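Local coordinates for kinectin 1 (Kinesin receptor) (Legionella pneumophila, PDB 4MU6), which is a bacterial effector whose molecular function is not established and whose N-terminal part is an elongated, predominantly helical coiled-coil domain, at residues S113-E118 with E170-S175. Sequence-based numbering, arbitrary orientation.
Sequences SEQQTE and EIKIQS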
loop_
_atom_site.group_PDB
_atom_site.type_symbol
_atom_site.label_atom_id
_atom_site.label_comp_id
_atom_site.label_asym_id
_atom_site.label_seq_id
_atom_site.Cartn_x
_atom_site.Cartn_y
_atom_site.Cartn_z
ATOM N N SER A 113 50.688 22.953 -24.273
ATOM C CA SER A 113 51.939 23.699 -24.178
ATOM C C SER A 113 53.068 22.989 -24.924
ATOM O O SER A 113 53.770 23.602 -25.725
ATOM C CB SER A 113 52.315 23.905 -22.708
ATOM O OG SER A 113 53.703 24.132 -22.555
ATOM N N GLU A 114 53.211 21.691 -24.669
ATOM C CA GLU A 114 54.175 20.830 -25.356
ATOM C C GLU A 114 54.024 20.856 -26.880
ATOM O O GLU A 114 54.999 21.059 -27.612
ATOM C CB GLU A 114 54.042 19.382 -24.865
ATOM C CG GLU A 114 54.609 19.099 -23.480
ATOM C CD GLU A 114 54.309 17.676 -23.000
ATOM O OE1 GLU A 114 53.314 17.081 -23.474
ATOM O OE2 GLU A 114 55.064 17.148 -22.151
ATOM N N GLN A 115 52.804 20.638 -27.355
ATOM C CA GLN A 115 52.536 20.639 -28.788
ATOM C C GLN A 115 52.857 21.999 -29.394
ATOM O O GLN A 115 53.415 22.089 -30.499
ATOM C CB GLN A 115 51.071 20.295 -29.071
ATOM C CG GLN A 115 50.655 18.873 -28.682
ATOM C CD GLN A 115 51.474 17.793 -29.368
ATOM O OE1 GLN A 115 51.719 17.850 -30.577
ATOM N NE2 GLN A 115 51.912 16.801 -28.595
ATOM N N GLN A 116 52.492 23.056 -28.673
ATOM C CA GLN A 116 52.674 24.412 -29.184
ATOM C C GLN A 116 54.143 24.788 -29.295
ATOM O O GLN A 116 54.556 25.454 -30.241
ATOM C CB GLN A 116 51.918 25.410 -28.321
ATOM C CG GLN A 116 50.466 25.523 -28.740
ATOM C CD GLN A 116 49.646 26.318 -27.771
ATOM O OE1 GLN A 116 50.085 26.596 -26.655
ATOM N NE2 GLN A 116 48.439 26.694 -28.183
ATOM N N THR A 117 54.922 24.337 -28.329
ATOM C CA THR A 117 56.360 24.519 -28.337
ATOM C C THR A 117 56.974 23.820 -29.537
ATOM O O THR A 117 57.757 24.412 -30.281
ATOM C CB THR A 117 56.961 23.968 -27.044
ATOM O OG1 THR A 117 56.581 24.831 -25.964
ATOM C CG2 THR A 117 58.474 23.882 -27.139
ATOM N N GLU A 118 56.607 22.560 -29.739
ATOM C CA GLU A 118 57.067 21.847 -30.924
ATOM C C GLU A 118 56.565 22.524 -32.203
ATOM O O GLU A 118 57.278 22.576 -33.210
ATOM C CB GLU A 118 56.619 20.380 -30.889
ATOM C CG GLU A 118 57.149 19.586 -29.695
ATOM C CD GLU A 118 58.599 19.135 -29.854
ATOM O OE1 GLU A 118 59.317 19.677 -30.729
ATOM O OE2 GLU A 118 59.020 18.226 -29.098
ATOM N N GLU A 170 48.928 20.819 -35.454
ATOM C CA GLU A 170 47.717 21.635 -35.336
ATOM C C GLU A 170 46.459 20.805 -35.115
ATOM O O GLU A 170 45.562 21.206 -34.366
ATOM C CB GLU A 170 47.537 22.529 -36.566
ATOM C CG GLU A 170 48.596 23.606 -36.712
ATOM C CD GLU A 170 48.234 24.642 -37.767
ATOM O OE1 GLU A 170 48.231 24.300 -38.977
ATOM O OE2 GLU A 170 47.957 25.802 -37.384
ATOM N N ILE A 171 46.380 19.659 -35.776
ATOM C CA ILE A 171 45.256 18.753 -35.566
ATOM C C ILE A 171 45.307 18.217 -34.136
ATOM O O ILE A 171 44.276 18.077 -33.467
ATOM C CB ILE A 171 45.248 17.596 -36.598
ATOM C CG1 ILE A 171 44.864 18.126 -37.990
ATOM C CG2 ILE A 171 44.277 16.497 -36.170
ATOM C CD1 ILE A 171 45.083 17.142 -39.155
ATOM N N LYS A 172 46.514 17.928 -33.660
ATOM C CA LYS A 172 46.661 17.384 -32.320
ATOM C C LYS A 172 46.183 18.410 -31.293
ATOM O O LYS A 172 45.476 18.071 -30.350
ATOM C CB LYS A 172 48.103 16.951 -32.047
ATOM C CG LYS A 172 48.357 16.450 -30.617
ATOM C CD LYS A 172 47.396 15.327 -30.212
ATOM C CE LYS A 172 47.781 14.767 -28.851
ATOM N NZ LYS A 172 46.865 13.708 -28.353
ATOM N N ILE A 173 46.545 19.670 -31.512
ATOM C CA ILE A 173 46.164 20.737 -30.601
ATOM C C ILE A 173 44.655 20.961 -30.631
ATOM O O ILE A 173 44.030 21.168 -29.586
ATOM C CB ILE A 173 46.932 22.034 -30.932
ATOM C CG1 ILE A 173 48.398 21.871 -30.532
ATOM C CG2 ILE A 173 46.302 23.228 -30.259
ATOM C CD1 ILE A 173 49.339 22.897 -31.151
ATOM N N GLN A 174 44.072 20.906 -31.827
ATOM C CA GLN A 174 42.626 21.019 -31.954
ATOM C C GLN A 174 41.937 19.902 -31.185
ATOM O O GLN A 174 40.917 20.129 -30.541
ATOM C CB GLN A 174 42.189 20.999 -33.419
ATOM C CG GLN A 174 41.977 22.387 -34.012
ATOM C CD GLN A 174 42.118 22.410 -35.536
ATOM O OE1 GLN A 174 41.936 21.390 -36.206
ATOM N NE2 GLN A 174 42.456 23.579 -36.083
ATOM N N SER A 175 42.515 18.708 -31.241
ATOM C CA SER A 175 41.901 17.541 -30.630
ATOM C C SER A 175 41.952 17.637 -29.112
ATOM O O SER A 175 41.007 17.249 -28.431
ATOM C CB SER A 175 42.598 16.261 -31.096
ATOM O OG SER A 175 43.865 16.126 -30.480
#
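Gln115 and Ile173 face each other where helix 158-217 runs back along helix 108-127. Both side chains leave their backbones pointing at the other helix, and they pass one another in opposite directions. CB of Gln115 rests on CG1 of Ile173 at 3.4 Å. The CD1 methyl of Ile173 continues past this point and meets CG of Gln116 at 3.7 Å, the two side chains lying nearly at right angles. The aliphatic parts of two neighbouring glutamines thus receive one isoleucine, which is buried and also touches Leu119.

Gln115 bends at its second torsion (chi2 -58°), which carries its amide over to Lys172, where the two side chains cross at a slant. There CD of Gln115 sits 3.6 Å from CG of Lys172. The contact is between the amide and the aliphatic stem of the lysine, whose amino end leads away. OE1 of Gln115 accepts a hydrogen bond from NH1 of Arg169, one turn before Ile173, so the amide has a polar partner as well as a van der Waals one.

The segment axes approach to 9.7 Å and cross at -160°, close to antiparallel. Across the two segments, the CA atoms of Gln115 and Ile173 are the nearest pair, 6.6 Å apart. The pairing lies far from the centre of the chain, in the antiparallel helical hairpin formed by helices 108-127 and 158-217 within the LegC3 N-terminal coiled-coil domain.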